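Protein of unknown function with a Fic domain (Bacteroides thetaiotaomicron VPI-5482, PDB 3CUC) is of unknown function but belongs to the Fic/DOC family and folds into a compact, predominantly helical chain. Local coordinates at residues N46-Y50 and G51-L55; G174-P178 and V179-A183; A248-L252 and N253-P257; S264-I267 and R268-L272. All blocks are in the same frame, centred on the assembly; numbering follows the deposited sequence.

Three of the four contacts sit where a loop runs into a helix, and the fourth lies within a helix. Contacts 2 and 3 are neighbours, their centres 12 Å apart, and meet where L176 CD2 and L252 CD2 come within 3.5 Å. Contact 4 lies further along helix 256-277, the helix that contact 3 leads into; its L266 also packs on V179 of contact 2. Contact 1 is remote, its centre 33 Å from that of contact 2 and on the opposite side of the chain's centre. Its nearest atoms are about 8 Å from contact 4, and E35 of helix 22-42 bridges that distance, touching Y50 and pairing with R268.

Contact 1 of 4, residues N46-Y50 and G51-L55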
# COMPACT_ATOMS: atom_id res chain seq x y z
N ASN A 46 -8.07 -3.86 12.65
CA ASN A 46 -7.16 -3.98 13.80
C ASN A 46 -7.52 -2.93 14.85
O ASN A 46 -7.57 -1.74 14.54
CB ASN A 46 -5.71 -3.79 13.38
CG ASN A 46 -4.72 -4.10 14.50
OD1 ASN A 46 -4.92 -3.72 15.65
ND2 ASN A 46 -3.64 -4.80 14.15
N THR A 47 -7.76 -3.37 16.08
CA THR A 47 -8.32 -2.48 17.10
C THR A 47 -7.27 -2.03 18.11
O THR A 47 -7.62 -1.60 19.21
CB THR A 47 -9.53 -3.12 17.82
OG1 THR A 47 -9.11 -4.29 18.53
CG2 THR A 47 -10.63 -3.48 16.81
N LEU A 48 -6.00 -2.11 17.75
CA LEU A 48 -4.97 -1.50 18.58
C LEU A 48 -5.09 0.01 18.51
O LEU A 48 -5.17 0.59 17.43
CB LEU A 48 -3.56 -1.91 18.14
CG LEU A 48 -3.03 -3.29 18.52
CD1 LEU A 48 -1.56 -3.40 18.16
CD2 LEU A 48 -3.23 -3.61 19.99
N THR A 49 -5.10 0.65 19.69
CA THR A 49 -5.14 2.11 19.76
C THR A 49 -3.81 2.62 19.28
O THR A 49 -2.91 1.86 18.98
CB THR A 49 -5.41 2.64 21.19
OG1 THR A 49 -4.26 2.42 22.01
CG2 THR A 49 -6.65 1.98 21.80
N TYR A 50 -3.70 3.94 19.20
CA TYR A 50 -2.49 4.59 18.71
C TYR A 50 -1.36 4.47 19.72
O TYR A 50 -0.21 4.30 19.35
CB TYR A 50 -2.79 6.06 18.46
CG TYR A 50 -1.80 6.72 17.56
CD1 TYR A 50 -1.78 6.44 16.21
CD2 TYR A 50 -0.87 7.64 18.06
CE1 TYR A 50 -0.86 7.05 15.37
CE2 TYR A 50 0.05 8.25 17.23
CZ TYR A 50 0.05 7.95 15.88
OH TYR A 50 0.97 8.55 15.05
N GLY A 51 -1.72 4.53 21.00
CA GLY A 51 -0.77 4.37 22.09
C GLY A 51 -0.23 2.96 22.08
O GLY A 51 0.99 2.77 22.07
N GLN A 52 -1.13 1.98 22.06
CA GLN A 52 -0.76 0.57 22.00
C GLN A 52 0.22 0.37 20.83
O GLN A 52 1.23 -0.32 20.97
CB GLN A 52 -2.01 -0.31 21.85
CG GLN A 52 -2.85 -0.41 23.11
CD GLN A 52 -4.11 -1.17 22.90
OE1 GLN A 52 -4.82 -0.95 21.92
NE2 GLN A 52 -4.41 -2.08 23.82
N THR A 53 -0.07 1.00 19.71
CA THR A 53 0.76 0.85 18.52
C THR A 53 2.13 1.50 18.67
O THR A 53 3.15 0.88 18.36
CB THR A 53 0.10 1.48 17.27
OG1 THR A 53 -1.18 0.88 17.02
CG2 THR A 53 0.99 1.31 16.05
N LYS A 54 2.14 2.76 19.11
CA LYS A 54 3.38 3.53 19.25
C LYS A 54 4.36 2.88 20.22
O LYS A 54 5.52 2.68 19.89
CB LYS A 54 3.06 4.94 19.76
CG LYS A 54 4.28 5.85 19.92
CD LYS A 54 3.86 7.24 20.44
CE LYS A 54 4.66 8.37 19.78
NZ LYS A 54 3.94 9.68 19.86
N LEU A 55 3.87 2.55 21.42
CA LEU A 55 4.69 1.85 22.41
C LEU A 55 5.19 0.47 21.94
O LEU A 55 6.20 -0.02 22.45
CB LEU A 55 3.92 1.71 23.73
CG LEU A 55 3.75 3.01 24.54
CD1 LEU A 55 2.75 2.83 25.68
CD2 LEU A 55 5.09 3.48 25.08
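The backbone comes in extended through L48 and T49 and coils at Y50 into helix 50-59, which brings T49 CA to 5.2 Å from Q52 CA and joins K54 N to Y50 O in a regular helical hydrogen bond. Q52 bends back over the start of this turn. Its CG lies beside the backbone N (chi1 -72°) and the chain beyond is extended, so the amide arrives next to T49, where OE1 accepts from T49 N at 2.8 Å. That N-H points almost straight at the oxygen, in the plane of the amide and on a lone pair. In return T49 OG1 accepts from Q52 N at 3.2 Å, its hydroxyl turned between the backbone N and the carbonyl carbon (chi1 71°). The two reciprocal bonds make a capping box with T49 as N-cap, which occupies N-H groups that the first turn leaves without helical acceptors. The other end of the amide is held as well: Q52 NE2 donates to the carbonyls of S63 and N65, so both ends of the flat group are fixed. L48 covers it obliquely, with CD2 3.7 Å from Q52 OE1. T49 O is gripped twice by one residue, by T53 OG1 at 2.8 Å and T53 N at 3.1 Å, from opposite faces of the carbonyl plane. Just upstream, N46 OD1 accepts from L48 N at 2.9 Å in an Asx turn. Y50 swings away from the cap toward helix 22-42, where its ring meets Y38 edge-to-face, while L48 leans on D70 and Y71 of helix 68-89.

Contact 2 of 4, residues G174-P178 and V179-A183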
# COMPACT_ATOMS: atom_id res chain seq x y z
N GLY A 174 9.21 3.43 -18.91
CA GLY A 174 9.34 4.72 -18.23
C GLY A 174 8.41 5.81 -18.73
O GLY A 174 8.82 6.97 -18.79
N ILE A 175 7.18 5.45 -19.08
CA ILE A 175 6.18 6.42 -19.53
C ILE A 175 5.32 6.91 -18.37
O ILE A 175 5.12 8.11 -18.23
CB ILE A 175 5.26 5.83 -20.62
CG1 ILE A 175 6.05 5.58 -21.90
CG2 ILE A 175 4.08 6.77 -20.89
CD1 ILE A 175 5.25 4.85 -22.98
N LEU A 176 4.82 5.99 -17.55
CA LEU A 176 3.97 6.36 -16.41
C LEU A 176 4.76 7.05 -15.28
O LEU A 176 5.91 6.69 -15.00
CB LEU A 176 3.25 5.13 -15.85
CG LEU A 176 2.28 4.40 -16.79
CD1 LEU A 176 1.93 3.04 -16.23
CD2 LEU A 176 1.02 5.22 -17.04
N THR A 177 4.12 8.03 -14.63
CA THR A 177 4.67 8.63 -13.42
C THR A 177 4.56 7.60 -12.29
O THR A 177 3.68 6.73 -12.34
CB THR A 177 3.91 9.91 -12.97
OG1 THR A 177 2.64 9.56 -12.41
CG2 THR A 177 3.73 10.87 -14.12
N PRO A 178 5.45 7.67 -11.28
CA PRO A 178 5.34 6.74 -10.16
C PRO A 178 3.98 6.73 -9.46
O PRO A 178 3.56 5.67 -8.99
CB PRO A 178 6.44 7.20 -9.20
CG PRO A 178 7.45 7.83 -10.11
CD PRO A 178 6.62 8.56 -11.14
N VAL A 179 3.30 7.87 -9.39
CA VAL A 179 1.97 7.93 -8.76
C VAL A 179 0.96 7.15 -9.59
O VAL A 179 0.17 6.37 -9.05
CB VAL A 179 1.48 9.38 -8.57
CG1 VAL A 179 0.11 9.41 -7.90
CG2 VAL A 179 2.47 10.16 -7.74
N GLU A 180 1.02 7.34 -10.91
CA GLU A 180 0.15 6.62 -11.84
C GLU A 180 0.40 5.11 -11.77
O GLU A 180 -0.54 4.33 -11.63
CB GLU A 180 0.39 7.10 -13.28
CG GLU A 180 -0.13 8.50 -13.57
CD GLU A 180 0.40 9.07 -14.88
OE1 GLU A 180 1.36 8.51 -15.45
OE2 GLU A 180 -0.15 10.09 -15.34
N LEU A 181 1.66 4.72 -11.89
CA LEU A 181 2.03 3.30 -11.88
C LEU A 181 1.63 2.66 -10.56
O LEU A 181 1.12 1.53 -10.54
CB LEU A 181 3.54 3.13 -12.13
CG LEU A 181 4.08 1.69 -12.15
CD1 LEU A 181 3.33 0.81 -13.13
CD2 LEU A 181 5.57 1.66 -12.46
N ALA A 182 1.84 3.39 -9.46
CA ALA A 182 1.46 2.92 -8.13
C ALA A 182 -0.05 2.76 -8.04
O ALA A 182 -0.53 1.74 -7.55
CB ALA A 182 1.97 3.87 -7.06
N ALA A 183 -0.79 3.75 -8.52
CA ALA A 183 -2.25 3.71 -8.47
C ALA A 183 -2.79 2.52 -9.25
O ALA A 183 -3.67 1.81 -8.77
CB ALA A 183 -2.85 5.00 -9.02
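The carboxylate of E180 has T177 over one face and a leucine over the other. T177 lies across it obliquely, CG2 3.9 Å from E180 CD, and on the same side T177 N donates to E180 OE1 at 2.9 Å, coming from above the carboxylate plane, 41° out of it. L252, from the loop ahead of helix 256-277, covers the opposite face with its CD2, and L176 CD2 approaches OE1 from that side too. With its hydroxyl set between the backbone N and the carbonyl carbon (chi1 74°), T177 accepts from E180 N through OG1 at 3.1 Å. These reciprocal bonds form a capping box at the start of helix 178-192, T177 being the N-cap. A hydrophobic staple accompanies it: L176, just before the cap, and L181, five residues on, cross at about a right angle with their CD1 atoms 4.1 Å apart. L181 N also donates to T177 O, nearly along the C=O axis. P178, which has no N-H to offer, fills the first helical position; its carbonyl accepts from A182 N at 2.9 Å, and its ring rests on Y214 and Y216. L181 continues inward against W166 and Y167 of helix 156-173.

Contact 3 of 4, residues A248-L252 and N253-P257; sequences ANATL and NDILP
D254 folds back onto T251, and each atom of its side chain finds something there. CB rests 3.4 Å from T251 O. From it CG leaves beside the backbone N, anti to the carbonyl carbon (chi1 -68°), which carries the carboxylate round to the threonine, with CG 3.2 Å from T251 OG1. At the tip, OD2 is the nearer oxygen to T251 OG1 and accepts from T251 N at 3.2 Å, while OD1 lies further from the hydroxyl, 3.5 Å from OG1. The N-H is aimed well, 167° at the hydrogen, but it meets the oxygen from above the carboxylate plane rather than within it. T251 answers with its own side chain: OG1 accepts from D254 N at 3.3 Å, and each residue's side chain thus accepts from the other's backbone N-H. The carbonyls of this turn are less firmly engaged, I255 N making only weak bonds to T251 O and L252 O. On the inner side A250 CB touches I255 CG2 at 4.2 Å, and L252 CD1 comes to 4.5 Å from I255 CG1, whereas T251 and N253 face outward. R188 of helix 178-192 donates to A250 O and ties the loop down. I255 then dips between that helix, where it meets L184 and Y187, and helix 226-240, where it meets C236; D254 touches E239 on the latter as the chain enters helix 256-277.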
# COMPACT_ATOMS: atom_id res chain seq x y z
N ALA A 248 -8.59 -6.48 -13.78
CA ALA A 248 -7.19 -6.84 -14.07
C ALA A 248 -6.61 -6.04 -15.24
O ALA A 248 -5.40 -5.81 -15.30
CB ALA A 248 -7.08 -8.33 -14.34
N ASN A 249 -7.47 -5.61 -16.17
CA ASN A 249 -7.03 -4.84 -17.34
C ASN A 249 -7.47 -3.37 -17.32
O ASN A 249 -7.46 -2.71 -18.36
CB ASN A 249 -7.56 -5.52 -18.60
CG ASN A 249 -7.12 -6.96 -18.71
OD1 ASN A 249 -5.98 -7.25 -19.08
ND2 ASN A 249 -8.02 -7.88 -18.38
N ALA A 250 -7.82 -2.86 -16.14
CA ALA A 250 -8.26 -1.48 -16.00
C ALA A 250 -7.17 -0.52 -16.50
O ALA A 250 -6.00 -0.66 -16.14
CB ALA A 250 -8.59 -1.17 -14.55
N THR A 251 -7.57 0.44 -17.33
CA THR A 251 -6.63 1.40 -17.91
C THR A 251 -6.44 2.58 -16.97
O THR A 251 -7.20 2.77 -16.02
CB THR A 251 -7.13 1.95 -19.25
OG1 THR A 251 -8.24 2.82 -19.03
CG2 THR A 251 -7.53 0.81 -20.18
N LEU A 252 -5.42 3.39 -17.25
CA LEU A 252 -5.14 4.56 -16.42
C LEU A 252 -6.34 5.52 -16.40
O LEU A 252 -6.71 6.05 -15.35
CB LEU A 252 -3.88 5.28 -16.93
CG LEU A 252 -3.26 6.33 -16.01
CD1 LEU A 252 -2.88 5.73 -14.67
CD2 LEU A 252 -2.04 6.96 -16.67
N ASN A 253 -6.96 5.73 -17.56
CA ASN A 253 -8.08 6.65 -17.68
C ASN A 253 -9.33 6.17 -16.95
O ASN A 253 -10.16 6.98 -16.53
CB ASN A 253 -8.41 6.92 -19.16
CG ASN A 253 -7.32 7.73 -19.87
OD1 ASN A 253 -7.53 8.26 -20.96
ND2 ASN A 253 -6.15 7.83 -19.24
N ASP A 254 -9.46 4.85 -16.80
CA ASP A 254 -10.53 4.27 -15.99
C ASP A 254 -10.39 4.64 -14.51
O ASP A 254 -11.40 4.91 -13.84
CB ASP A 254 -10.56 2.74 -16.12
CG ASP A 254 -10.97 2.27 -17.51
OD1 ASP A 254 -11.65 3.03 -18.23
OD2 ASP A 254 -10.61 1.13 -17.87
N ILE A 255 -9.15 4.65 -14.00
CA ILE A 255 -8.90 4.82 -12.56
C ILE A 255 -8.46 6.24 -12.16
O ILE A 255 -7.88 6.44 -11.09
CB ILE A 255 -7.88 3.77 -12.02
CG1 ILE A 255 -6.45 4.04 -12.52
CG2 ILE A 255 -8.31 2.37 -12.40
CD1 ILE A 255 -5.37 3.50 -11.58
N LEU A 256 -8.76 7.22 -13.01
CA LEU A 256 -8.32 8.60 -12.80
C LEU A 256 -8.70 9.19 -11.42
O LEU A 256 -7.88 9.87 -10.80
CB LEU A 256 -8.83 9.48 -13.94
CG LEU A 256 -8.14 10.82 -14.17
CD1 LEU A 256 -7.89 11.04 -15.66
CD2 LEU A 256 -8.95 11.97 -13.57
N PRO A 257 -9.93 8.93 -10.93
CA PRO A 257 -10.26 9.44 -9.58
C PRO A 257 -9.34 8.88 -8.47
O PRO A 257 -9.05 9.59 -7.50
CB PRO A 257 -11.71 8.98 -9.37
CG PRO A 257 -12.23 8.61 -10.71
CD PRO A 257 -11.06 8.20 -11.53

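Contact 4 of 4, residues S264-I267 and R268-L272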
# COMPACT_ATOMS: atom_id res chain seq x y z
N SER A 264 -3.30 13.35 -3.83
CA SER A 264 -3.62 14.18 -2.68
C SER A 264 -2.90 13.67 -1.41
O SER A 264 -2.49 14.47 -0.57
CB SER A 264 -5.13 14.27 -2.48
OG SER A 264 -5.67 13.01 -2.15
N CYS A 265 -2.74 12.36 -1.28
CA CYS A 265 -1.93 11.81 -0.20
C CYS A 265 -0.48 12.21 -0.36
O CYS A 265 0.17 12.60 0.62
CB CYS A 265 -1.98 10.29 -0.15
SG CYS A 265 -3.63 9.64 -0.03
N LEU A 266 0.03 12.10 -1.58
CA LEU A 266 1.42 12.43 -1.86
C LEU A 266 1.67 13.91 -1.57
O LEU A 266 2.74 14.26 -1.09
CB LEU A 266 1.77 12.09 -3.30
CG LEU A 266 3.24 12.21 -3.69
CD1 LEU A 266 4.11 11.28 -2.86
CD2 LEU A 266 3.38 11.90 -5.16
N ILE A 267 0.68 14.75 -1.84
CA ILE A 267 0.75 16.16 -1.46
C ILE A 267 0.94 16.32 0.05
O ILE A 267 1.77 17.11 0.49
CB ILE A 267 -0.51 16.95 -1.92
CG1 ILE A 267 -0.46 17.20 -3.43
CG2 ILE A 267 -0.60 18.30 -1.21
CD1 ILE A 267 -1.70 17.84 -3.98
N ARG A 268 0.18 15.56 0.83
CA ARG A 268 0.30 15.60 2.28
C ARG A 268 1.69 15.14 2.73
O ARG A 268 2.29 15.80 3.58
CB ARG A 268 -0.78 14.74 2.94
CG ARG A 268 -0.89 14.95 4.46
CD ARG A 268 -1.59 13.80 5.21
NE ARG A 268 -1.16 13.77 6.61
CZ ARG A 268 -0.38 12.84 7.18
NH1 ARG A 268 0.10 11.79 6.49
NH2 ARG A 268 -0.07 12.96 8.47
N SER A 269 2.19 14.05 2.16
CA SER A 269 3.52 13.50 2.52
C SER A 269 4.62 14.48 2.17
O SER A 269 5.52 14.73 2.99
CB SER A 269 3.80 12.18 1.80
OG SER A 269 2.91 11.16 2.19
N LEU A 270 4.56 15.02 0.96
CA LEU A 270 5.54 15.99 0.50
C LEU A 270 5.56 17.22 1.40
O LEU A 270 6.63 17.71 1.77
CB LEU A 270 5.25 16.39 -0.96
CG LEU A 270 5.68 15.38 -2.03
CD1 LEU A 270 5.04 15.71 -3.36
CD2 LEU A 270 7.22 15.34 -2.16
N THR A 271 4.38 17.71 1.78
CA THR A 271 4.29 18.90 2.61
C THR A 271 4.91 18.64 3.98
O THR A 271 5.70 19.44 4.47
CB THR A 271 2.84 19.37 2.78
OG1 THR A 271 2.29 19.67 1.49
CG2 THR A 271 2.79 20.62 3.64
N LEU A 272 4.58 17.51 4.59
CA LEU A 272 5.17 17.12 5.86
C LEU A 272 6.67 16.88 5.76
O LEU A 272 7.42 17.25 6.66
CB LEU A 272 4.49 15.87 6.44
CG LEU A 272 3.59 16.07 7.66
CD1 LEU A 272 2.52 17.15 7.37
CD2 LEU A 272 2.96 14.73 8.10
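L266 and L270, one turn apart, make the packed side of this helix. Their side chains cross obliquely, L270 CD1 coming to 3.9 Å from L266 CG. L270 CG stands beside the backbone N (chi1 -77°), and the branch therefore lies back over the preceding turn, with CG 3.3 Å from L266 O, the same oxygen that accepts from L270 N. Both leucines are buried, L266 on Y216 and L270 on W14 of helix 6-16. S269 is buried too, and its hydroxyl is satisfied by M218 O. The solvent side belongs to S264, which is exposed, its OG bonded back to Y261 O. R268 is partly exposed and puts only its CB near the previous turn, 3.3 Å from C265 O; beyond that the chain runs out extended, CG anti to N (chi1 -168°), and its end is held by E35 of helix 22-42, in a salt bridge to NH2. T271 is likewise only partly covered, yet hydrogen-bonded: I267 O accepts from T271 OG1 at 2.8 Å and from T271 N at 3.0 Å, the two donors coming from opposite faces of the carbonyl plane. I267 and T271 both rest on L10 of helix 6-16. The backbone bonds from R268, S269, L270 and T271 each reach four residues back, the pattern of an uninterrupted alpha-helix, here the long helix 256-277 with a threonine hydroxyl doubling one rung and helices 6-16 and 22-42 packed against its sides.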